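Nucleoporin nup120 (Schizosaccharomyces pombe, PDB 4GQ2) serves as a structural constituent of the nuclear pore complex, as a component of the npc107-120 complex. Local coordinates at residues A[733-738]-A[831-835]; A[345-351]-A[364-370]; A[913-917]-A[945-949]; A[583-588]-A[627-632]. All blocks are in the same frame, centred on the assembly; numbering follows the deposited sequence.

The four contacts follow one another along the chain in the order 2, 4, 1, 3, and none touches another. Interaction 2 pairs two strands of the beta-propeller domain, whereas the others join helical parts of the chain. Interactions 1 and 4 come closest, with about 10 Å between nearest atoms and 28 Å between centres; helix 672-703 packs against both. Interaction 1 lies 35 Å, centre to centre, from interaction 3 near the C-terminus, and both lie on the opposite side of the chain's centre from interaction 2. The widest gap, 72 Å between centres, separates interactions 2 and 3. Nup37 comes within reach of interactions 1 and 3.

Interaction 1 of 4, residues A[733-738]-A[831-835]; sequences SFLLEN and QLIGW
Residues 733-738 are helical throughout and lie near the C-terminal end of helix 719-739; residues 831-835 take the chain out of helix 826-832 with helical backbone angles persisting to Trp835, whose N bonds to Leu832 O at 3.0 Å. The CA atoms of Phe734 and Trp835 come within 6.9 Å. Ser733 brings CB to 3.8 Å from Trp835 CH2, while its hydroxyl turns back to Trp729 of its own helix and to Gln690. Phe734, chi1 t, sets its ring edge against the face of the m-rotamer Trp835 in a T-shaped stack: planes at 69°, centroids of the Phe734 ring and the Trp835 five-membered ring 5.2 Å apart, Phe734 CD1 3.5 Å from Trp835 CG. Phe734 CB makes a CH-pi contact with that same five-membered ring, and Phe734 CE1 reaches Leu832 CD2 at 4.0 Å. One turn on, Glu737 points toward the other segment and its OE2 accepts a hydrogen bond from Trp835 NE1 at 2.7 Å. Asn738 returns ND2 to Phe734 O at 2.8 Å. Helix 812-822 packs on Phe734 and Trp835, and helix 590-605 also meets Trp835. The contact thus ties helix 719-739 to the chain leaving helix 826-832, in the part assigned to the HEAT-repeat family. Trp835 meets Phe734 through its face and Glu737 through its NE1 edge, so a buried aromatic stack also has its indole nitrogen satisfied.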
# COMPACT_ATOMS: atom_id res chain seq x y z
N SER A 733 -2.23 -1.68 12.85
CA SER A 733 -1.57 -0.56 12.17
C SER A 733 -0.41 -1.04 11.31
O SER A 733 -0.19 -0.51 10.22
CB SER A 733 -1.10 0.50 13.17
OG SER A 733 -2.19 0.98 13.94
N PHE A 734 0.32 -2.04 11.79
CA PHE A 734 1.34 -2.70 10.98
C PHE A 734 0.77 -3.21 9.65
O PHE A 734 1.25 -2.85 8.57
CB PHE A 734 1.99 -3.82 11.80
CG PHE A 734 2.77 -4.81 10.99
CD1 PHE A 734 4.01 -4.47 10.47
CD2 PHE A 734 2.28 -6.10 10.79
CE1 PHE A 734 4.75 -5.39 9.74
CE2 PHE A 734 3.01 -7.02 10.05
CZ PHE A 734 4.24 -6.67 9.52
N LEU A 735 -0.29 -4.01 9.72
CA LEU A 735 -0.93 -4.53 8.51
C LEU A 735 -1.52 -3.45 7.60
O LEU A 735 -1.50 -3.59 6.37
CB LEU A 735 -1.96 -5.60 8.84
CG LEU A 735 -1.36 -6.89 9.41
CD1 LEU A 735 -2.44 -7.77 10.00
CD2 LEU A 735 -0.56 -7.66 8.36
N LEU A 736 -2.05 -2.37 8.18
CA LEU A 736 -2.56 -1.25 7.39
C LEU A 736 -1.42 -0.59 6.58
O LEU A 736 -1.63 -0.15 5.45
CB LEU A 736 -3.30 -0.22 8.27
CG LEU A 736 -4.71 -0.67 8.70
CD1 LEU A 736 -5.34 0.27 9.70
CD2 LEU A 736 -5.62 -0.84 7.49
N GLU A 737 -0.22 -0.58 7.14
CA GLU A 737 0.95 -0.11 6.42
C GLU A 737 1.33 -1.09 5.30
O GLU A 737 1.97 -0.70 4.33
CB GLU A 737 2.13 0.13 7.39
CG GLU A 737 2.97 1.35 7.04
CD GLU A 737 4.24 1.48 7.87
OE1 GLU A 737 5.35 1.50 7.27
OE2 GLU A 737 4.13 1.58 9.12
N ASN A 738 0.91 -2.34 5.43
CA ASN A 738 1.20 -3.34 4.39
C ASN A 738 0.27 -3.19 3.18
O ASN A 738 0.55 -3.69 2.08
CB ASN A 738 1.12 -4.75 4.97
CG ASN A 738 2.38 -5.17 5.70
OD1 ASN A 738 3.14 -6.00 5.21
ND2 ASN A 738 2.62 -4.59 6.89
N GLN A 831 11.09 -0.79 4.97
CA GLN A 831 9.98 0.11 5.23
C GLN A 831 9.33 -0.26 6.56
O GLN A 831 8.90 0.62 7.31
CB GLN A 831 8.95 -0.00 4.10
CG GLN A 831 8.31 1.31 3.67
CD GLN A 831 9.21 2.11 2.74
OE1 GLN A 831 10.05 1.56 2.03
NE2 GLN A 831 9.04 3.43 2.74
N LEU A 832 9.27 -1.57 6.83
CA LEU A 832 8.53 -2.11 7.98
C LEU A 832 9.39 -2.38 9.22
O LEU A 832 8.88 -2.81 10.26
CB LEU A 832 7.81 -3.41 7.58
CG LEU A 832 6.74 -3.32 6.50
CD1 LEU A 832 6.40 -4.72 5.99
CD2 LEU A 832 5.49 -2.59 6.99
N ILE A 833 10.70 -2.14 9.09
CA ILE A 833 11.66 -2.55 10.12
C ILE A 833 11.39 -1.98 11.52
O ILE A 833 11.77 -2.59 12.52
CB ILE A 833 13.12 -2.26 9.68
CG1 ILE A 833 14.09 -3.23 10.38
CG2 ILE A 833 13.47 -0.77 9.85
CD1 ILE A 833 15.47 -3.25 9.77
N GLY A 834 10.72 -0.83 11.61
CA GLY A 834 10.46 -0.20 12.90
C GLY A 834 9.40 -0.91 13.74
O GLY A 834 9.24 -0.62 14.91
N TRP A 835 8.69 -1.85 13.12
CA TRP A 835 7.65 -2.65 13.79
C TRP A 835 8.19 -3.89 14.46
O TRP A 835 7.53 -4.44 15.35
CB TRP A 835 6.59 -3.07 12.78
CG TRP A 835 5.76 -1.94 12.24
CD1 TRP A 835 5.80 -1.39 10.97
CD2 TRP A 835 4.72 -1.16 12.95
NE1 TRP A 835 4.89 -0.37 10.84
CE2 TRP A 835 4.20 -0.19 11.99
CE3 TRP A 835 4.18 -1.19 14.23
CZ2 TRP A 835 3.19 0.70 12.31
CZ3 TRP A 835 3.16 -0.29 14.55
CH2 TRP A 835 2.68 0.64 13.62

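Interaction 2 of 4, residues A[345-351]-A[364-370]; sequences WMLSDFQ and LIIAWKS
Trp345 lies just ahead of strand 346-351, which runs antiparallel to strand 364-370 with axes 4.5 Å apart at closest approach and 143° between their directions. With chi1 m, its indole spreads beside the partner strand's end: Ser370 CB sits over the six-membered ring of Trp345, 3.7 Å from its centroid, in a CH-pi contact, and Trp345 CE3 lies 3.8 Å from Trp368 CB. Lys369 pairs with Met346 through two backbone bonds, Met346 N to Lys369 O at 2.8 Å and Lys369 N to Met346 O at 2.7 Å; its extended side chain carries NZ off to a salt bridge with Glu519. Leu347 and Trp368 form the next, non-hydrogen-bonded pair. Here a classic beta bulge shifts the register by one: Ser348 and Asp349 both face Ala367, with Ser348 N to Ala367 O and Ala367 N to Asp349 O each 2.9 Å. These strands are the first two of a four-strand antiparallel meander, 346-354 to 390-395, as in a propeller blade. Trp368, chi1 m, takes Leu347 CD1 over its six-membered ring, 4.2 Å from the centroid, on the face shared with Phe350 and Ile366, where Tyr301 and Ala299 of strand 297-302 pack. Leu347 CD1 meets Ile366 CG2 at 3.4 Å. Beyond the Phe350-Ile366 pair, CA to CA 4.2 Å, Gln351 N bonds to Ile365 O at 2.8 Å and Ile365 N to Gln351 O at 3.1 Å.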
# COMPACT_ATOMS: atom_id res chain seq x y z
N TRP A 345 -36.51 2.99 -9.91
CA TRP A 345 -35.61 1.85 -9.78
C TRP A 345 -36.00 0.77 -10.76
O TRP A 345 -37.18 0.44 -10.88
CB TRP A 345 -35.66 1.27 -8.37
CG TRP A 345 -34.89 2.02 -7.32
CD1 TRP A 345 -35.38 2.94 -6.40
CD2 TRP A 345 -33.45 1.91 -7.01
NE1 TRP A 345 -34.39 3.40 -5.58
CE2 TRP A 345 -33.20 2.83 -5.89
CE3 TRP A 345 -32.39 1.18 -7.53
CZ2 TRP A 345 -31.94 2.99 -5.33
CZ3 TRP A 345 -31.11 1.35 -6.96
CH2 TRP A 345 -30.90 2.24 -5.90
N MET A 346 -35.01 0.22 -11.46
CA MET A 346 -35.25 -0.85 -12.44
C MET A 346 -34.54 -2.13 -12.05
O MET A 346 -33.44 -2.11 -11.50
CB MET A 346 -34.79 -0.43 -13.83
CG MET A 346 -35.66 0.61 -14.51
SD MET A 346 -35.26 0.79 -16.26
CE MET A 346 -36.03 2.36 -16.62
N LEU A 347 -35.18 -3.25 -12.34
CA LEU A 347 -34.55 -4.55 -12.20
C LEU A 347 -33.40 -4.64 -13.19
O LEU A 347 -33.57 -4.39 -14.38
CB LEU A 347 -35.56 -5.68 -12.47
CG LEU A 347 -35.03 -7.10 -12.30
CD1 LEU A 347 -34.54 -7.29 -10.87
CD2 LEU A 347 -36.08 -8.14 -12.64
N SER A 348 -32.22 -4.99 -12.68
CA SER A 348 -31.07 -5.22 -13.54
C SER A 348 -30.91 -6.71 -13.83
O SER A 348 -30.69 -7.10 -14.98
CB SER A 348 -29.79 -4.67 -12.90
OG SER A 348 -28.64 -5.22 -13.51
N ASP A 349 -31.03 -7.54 -12.79
CA ASP A 349 -30.77 -8.97 -12.92
C ASP A 349 -31.17 -9.66 -11.63
O ASP A 349 -31.42 -9.00 -10.61
CB ASP A 349 -29.28 -9.20 -13.21
CG ASP A 349 -29.00 -10.55 -13.84
OD1 ASP A 349 -29.93 -11.36 -14.01
OD2 ASP A 349 -27.82 -10.80 -14.18
N PHE A 350 -31.23 -10.99 -11.65
CA PHE A 350 -31.51 -11.77 -10.45
C PHE A 350 -31.06 -13.22 -10.62
O PHE A 350 -30.92 -13.71 -11.74
CB PHE A 350 -32.99 -11.65 -10.02
CG PHE A 350 -33.97 -12.22 -11.01
CD1 PHE A 350 -34.32 -11.52 -12.16
CD2 PHE A 350 -34.57 -13.46 -10.78
CE1 PHE A 350 -35.22 -12.04 -13.07
CE2 PHE A 350 -35.48 -13.99 -11.69
CZ PHE A 350 -35.81 -13.27 -12.83
N GLN A 351 -30.81 -13.90 -9.50
CA GLN A 351 -30.43 -15.31 -9.53
C GLN A 351 -31.31 -16.12 -8.58
O GLN A 351 -31.93 -15.56 -7.68
CB GLN A 351 -28.96 -15.51 -9.14
CG GLN A 351 -27.95 -14.87 -10.06
CD GLN A 351 -27.70 -15.67 -11.31
OE1 GLN A 351 -26.80 -16.51 -11.35
NE2 GLN A 351 -28.49 -15.43 -12.35
N LEU A 364 -33.23 -16.17 -3.48
CA LEU A 364 -33.32 -15.29 -4.64
C LEU A 364 -32.54 -13.99 -4.42
O LEU A 364 -32.89 -13.18 -3.56
CB LEU A 364 -34.79 -14.98 -4.97
CG LEU A 364 -35.04 -14.22 -6.29
CD1 LEU A 364 -34.98 -15.16 -7.48
CD2 LEU A 364 -36.38 -13.50 -6.26
N ILE A 365 -31.48 -13.82 -5.21
CA ILE A 365 -30.67 -12.61 -5.17
C ILE A 365 -31.12 -11.68 -6.30
O ILE A 365 -31.25 -12.11 -7.45
CB ILE A 365 -29.15 -12.92 -5.29
CG1 ILE A 365 -28.73 -13.96 -4.25
CG2 ILE A 365 -28.32 -11.65 -5.12
CD1 ILE A 365 -27.54 -14.80 -4.65
N ILE A 366 -31.35 -10.42 -5.97
CA ILE A 366 -31.89 -9.45 -6.91
C ILE A 366 -31.02 -8.20 -6.92
O ILE A 366 -30.65 -7.69 -5.87
CB ILE A 366 -33.32 -9.02 -6.52
CG1 ILE A 366 -34.16 -10.23 -6.08
CG2 ILE A 366 -33.98 -8.27 -7.67
CD1 ILE A 366 -35.47 -9.86 -5.40
N ALA A 367 -30.71 -7.71 -8.13
CA ALA A 367 -29.96 -6.45 -8.31
C ALA A 367 -30.84 -5.35 -8.89
O ALA A 367 -31.49 -5.54 -9.93
CB ALA A 367 -28.74 -6.68 -9.20
N TRP A 368 -30.84 -4.20 -8.23
CA TRP A 368 -31.63 -3.05 -8.64
C TRP A 368 -30.76 -1.93 -9.11
O TRP A 368 -29.68 -1.70 -8.57
CB TRP A 368 -32.53 -2.58 -7.49
CG TRP A 368 -33.52 -3.63 -7.11
CD1 TRP A 368 -33.43 -4.56 -6.07
CD2 TRP A 368 -34.79 -3.95 -7.78
NE1 TRP A 368 -34.53 -5.38 -6.04
CE2 TRP A 368 -35.38 -5.07 -7.04
CE3 TRP A 368 -35.48 -3.42 -8.87
CZ2 TRP A 368 -36.61 -5.63 -7.39
CZ3 TRP A 368 -36.72 -3.99 -9.22
CH2 TRP A 368 -37.26 -5.07 -8.50
N LYS A 369 -31.25 -1.21 -10.11
CA LYS A 369 -30.47 -0.20 -10.82
C LYS A 369 -31.22 1.12 -10.83
O LYS A 369 -32.45 1.15 -10.98
CB LYS A 369 -30.22 -0.69 -12.25
CG LYS A 369 -29.50 0.27 -13.18
CD LYS A 369 -29.35 -0.36 -14.56
CE LYS A 369 -28.28 0.34 -15.38
NZ LYS A 369 -27.59 -0.59 -16.33
N SER A 370 -30.48 2.21 -10.67
CA SER A 370 -31.01 3.55 -10.85
C SER A 370 -29.88 4.46 -11.31
O SER A 370 -29.15 5.03 -10.49
CB SER A 370 -31.62 4.09 -9.55
OG SER A 370 -32.31 5.30 -9.79

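Interaction 3 of 4, residues A[913-917]-A[945-949]; sequences YIDAL and TACAA
This is close apolar packing between consecutive helices of the HEAT-repeat region near the C-terminus: the first turn of helix 913-925 lies against the last of helix 932-949. The short segments run nearly antiparallel, 155° between directions (signed crossing angle -155°), with axes 8.4 Å apart. That spacing fits the small residues of 945-949, and CA atoms come to 5.1 Å for Tyr913-Ala949 and 5.2 Å for Leu917-Thr945. Tyr913, chi1 m, lays its ring face on Ala948 CB, which makes a CH-pi contact 4.0 Å from the ring centroid; Tyr913 CB reaches Ala949 CB at 3.8 Å. One turn on, the extended Leu917 (t, t) places CD1 3.7 Å from Ala946 CA and 4.0 Å from Ala949 CB. Thr945 puts CG2 4.1 Å from Ala916 CB, while its OG1 bonds back to Glu941 O. Asp915 forms a salt bridge with a basic side chain of Nup37. Helix 895-909 packs against Ala916 and Thr945 through Leu907, Ser904 and Phe908.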
# COMPACT_ATOMS: atom_id res chain seq x y z
N TYR A 913 34.72 -7.04 5.22
CA TYR A 913 35.85 -7.85 5.67
C TYR A 913 36.42 -7.52 7.05
O TYR A 913 36.95 -8.40 7.72
CB TYR A 913 36.94 -7.87 4.59
CG TYR A 913 36.44 -8.33 3.24
CD1 TYR A 913 36.00 -9.64 3.04
CD2 TYR A 913 36.41 -7.46 2.15
CE1 TYR A 913 35.53 -10.06 1.80
CE2 TYR A 913 35.95 -7.87 0.91
CZ TYR A 913 35.52 -9.18 0.74
OH TYR A 913 35.05 -9.60 -0.49
N ILE A 914 36.31 -6.26 7.47
CA ILE A 914 36.79 -5.85 8.80
C ILE A 914 35.94 -6.47 9.91
O ILE A 914 36.48 -6.96 10.91
CB ILE A 914 36.81 -4.31 8.97
CG1 ILE A 914 37.43 -3.62 7.74
CG2 ILE A 914 37.53 -3.91 10.26
CD1 ILE A 914 38.94 -3.74 7.61
N ASP A 915 34.62 -6.43 9.74
CA ASP A 915 33.68 -6.98 10.71
C ASP A 915 33.69 -8.51 10.68
O ASP A 915 33.60 -9.17 11.72
CB ASP A 915 32.27 -6.47 10.44
CG ASP A 915 32.20 -4.96 10.40
OD1 ASP A 915 32.28 -4.32 11.47
OD2 ASP A 915 32.04 -4.41 9.29
N ALA A 916 33.81 -9.08 9.47
CA ALA A 916 33.95 -10.53 9.30
C ALA A 916 35.17 -11.05 10.04
O ALA A 916 35.15 -12.17 10.56
CB ALA A 916 34.03 -10.89 7.82
N LEU A 917 36.23 -10.24 10.10
CA LEU A 917 37.47 -10.58 10.79
C LEU A 917 37.23 -10.51 12.29
O LEU A 917 37.54 -11.46 13.01
CB LEU A 917 38.58 -9.59 10.39
CG LEU A 917 40.08 -9.93 10.43
CD1 LEU A 917 40.88 -8.77 9.85
CD2 LEU A 917 40.61 -10.27 11.81
N THR A 945 39.40 -14.53 6.35
CA THR A 945 38.87 -13.18 6.57
C THR A 945 39.95 -12.11 6.69
O THR A 945 39.84 -11.04 6.07
CB THR A 945 37.90 -13.13 7.77
OG1 THR A 945 38.55 -13.63 8.94
CG2 THR A 945 36.65 -13.96 7.48
N ALA A 946 40.99 -12.39 7.49
CA ALA A 946 42.15 -11.50 7.62
C ALA A 946 42.79 -11.19 6.27
O ALA A 946 43.09 -10.03 5.96
CB ALA A 946 43.18 -12.11 8.57
N CYS A 947 42.97 -12.24 5.47
CA CYS A 947 43.56 -12.14 4.13
C CYS A 947 42.75 -11.22 3.21
O CYS A 947 43.32 -10.46 2.42
CB CYS A 947 43.72 -13.53 3.51
SG CYS A 947 44.18 -13.58 1.76
N ALA A 948 41.43 -11.28 3.33
CA ALA A 948 40.55 -10.49 2.48
C ALA A 948 40.51 -9.01 2.89
O ALA A 948 40.22 -8.15 2.06
CB ALA A 948 39.15 -11.09 2.48
N ALA A 949 40.80 -8.74 4.15
CA ALA A 949 40.79 -7.37 4.67
C ALA A 949 42.13 -6.67 4.48
O ALA A 949 42.19 -5.44 4.37
CB ALA A 949 40.39 -7.37 6.13

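Interaction 4 of 4, residues A[583-588]-A[627-632]; sequences SLHSCM and NVDPDY
Tyr632 swings its ring across the end of helix 571-585, its edge toward Leu584 CD1 and its hydroxyl close to Ser583. It stands in the first turn of helix 630-641, so the contact packs a helix start on a helix end, joining two parts of the helical region that follows the propeller. With chi1 t, Tyr632 brings its OH to 2.4 Å from Ser583 OG, a very short approach; Ser583 OG also bonds to Asp579 O one turn back. Leu584, in rotamer t, p, sends CD1 to 4.2 Å from Tyr632 CE2 and 3.7 Å from Val628 CG2. From the last helical residue a type I beta turn, His585 to Met588, closed by Met588 N to His585 O at 3.1 Å, presents Cys587. Cys587 CA lies 6.6 Å from Val628 CA, and Cys587 SG makes an oblique sulfur-aromatic contact 4.7 Å from the Tyr632 ring centroid. Met588 (m, m, t) lays SD 3.8 Å from Asn627 CB and CE 4.3 Å from Val628 CG2. Phe698 and Leu699 of helix 672-703 pack on Leu584, and Phe698 also meets Met588. Asp629 occupies the N-cap of helix 630-641, its OD1 accepting from Asp631 N at 2.8 Å.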
# COMPACT_ATOMS: atom_id res chain seq x y z
N SER A 583 -17.62 8.20 19.98
CA SER A 583 -17.88 9.62 19.97
C SER A 583 -16.69 10.44 20.45
O SER A 583 -16.50 11.57 20.02
CB SER A 583 -19.15 9.96 20.76
OG SER A 583 -19.02 9.61 22.11
N LEU A 584 -15.88 9.84 21.32
CA LEU A 584 -14.61 10.45 21.72
C LEU A 584 -13.63 10.48 20.55
O LEU A 584 -13.01 11.52 20.28
CB LEU A 584 -13.99 9.69 22.89
CG LEU A 584 -12.70 10.18 23.55
CD1 LEU A 584 -12.80 11.63 23.96
CD2 LEU A 584 -12.40 9.32 24.77
N HIS A 585 -13.51 9.36 19.84
CA HIS A 585 -12.69 9.31 18.63
C HIS A 585 -13.04 10.42 17.67
O HIS A 585 -12.16 11.08 17.12
CB HIS A 585 -12.80 7.96 17.94
CG HIS A 585 -11.64 7.65 17.04
ND1 HIS A 585 -11.48 8.22 15.83
CD2 HIS A 585 -10.55 6.80 17.22
CE1 HIS A 585 -10.35 7.76 15.26
NE2 HIS A 585 -9.78 6.89 16.11
N SER A 586 -14.34 10.65 17.51
CA SER A 586 -14.84 11.63 16.53
C SER A 586 -14.58 13.08 16.92
O SER A 586 -14.92 14.00 16.17
CB SER A 586 -16.32 11.40 16.27
OG SER A 586 -17.09 11.92 17.35
N CYS A 587 -14.01 13.30 18.10
CA CYS A 587 -13.57 14.64 18.53
C CYS A 587 -12.25 15.06 17.87
O CYS A 587 -11.86 16.23 17.93
CB CYS A 587 -13.39 14.69 20.05
SG CYS A 587 -14.92 14.44 20.99
N MET A 588 -11.57 14.10 17.24
CA MET A 588 -10.25 14.30 16.68
C MET A 588 -10.32 14.55 15.18
O MET A 588 -10.96 13.78 14.46
CB MET A 588 -9.36 13.08 16.93
CG MET A 588 -9.42 12.51 18.33
SD MET A 588 -9.04 13.71 19.62
CE MET A 588 -9.32 12.70 21.07
N ASN A 627 -8.32 18.57 22.99
CA ASN A 627 -9.29 18.33 21.93
C ASN A 627 -10.70 18.05 22.44
O ASN A 627 -11.66 18.07 21.67
CB ASN A 627 -8.81 17.19 21.02
CG ASN A 627 -7.55 17.55 20.25
OD1 ASN A 627 -7.59 18.35 19.31
ND2 ASN A 627 -6.43 16.97 20.65
N VAL A 628 -10.82 17.80 23.74
CA VAL A 628 -12.11 17.41 24.33
C VAL A 628 -12.61 18.44 25.34
O VAL A 628 -11.92 18.78 26.31
CB VAL A 628 -12.07 16.00 24.95
CG1 VAL A 628 -13.47 15.52 25.29
CG2 VAL A 628 -11.42 15.01 23.99
N ASP A 629 -13.82 18.92 25.08
CA ASP A 629 -14.57 19.88 25.88
C ASP A 629 -14.79 19.40 27.34
O ASP A 629 -15.18 18.25 27.56
CB ASP A 629 -15.92 20.09 25.16
CG ASP A 629 -16.81 21.12 25.81
OD1 ASP A 629 -16.87 21.20 27.06
OD2 ASP A 629 -17.49 21.85 25.05
N PRO A 630 -14.52 20.28 28.33
CA PRO A 630 -14.74 20.06 29.77
C PRO A 630 -16.10 19.45 30.16
O PRO A 630 -16.14 18.55 31.00
CB PRO A 630 -14.60 21.46 30.38
CG PRO A 630 -14.03 22.34 29.32
CD PRO A 630 -13.73 21.51 28.10
N ASP A 631 -17.19 19.95 29.57
CA ASP A 631 -18.51 19.35 29.79
C ASP A 631 -18.57 17.91 29.29
O ASP A 631 -19.13 17.04 29.95
CB ASP A 631 -19.62 20.17 29.12
CG ASP A 631 -21.00 19.53 29.25
OD1 ASP A 631 -21.64 19.68 30.31
OD2 ASP A 631 -21.45 18.87 28.28
N TYR A 632 -17.98 17.67 28.11
CA TYR A 632 -18.00 16.35 27.50
C TYR A 632 -17.17 15.33 28.29
O TYR A 632 -17.51 14.14 28.33
CB TYR A 632 -17.55 16.41 26.04
CG TYR A 632 -17.71 15.10 25.31
CD1 TYR A 632 -18.97 14.63 24.94
CD2 TYR A 632 -16.59 14.32 24.99
CE1 TYR A 632 -19.11 13.42 24.28
CE2 TYR A 632 -16.73 13.11 24.32
CZ TYR A 632 -17.98 12.67 23.97
OH TYR A 632 -18.12 11.48 23.31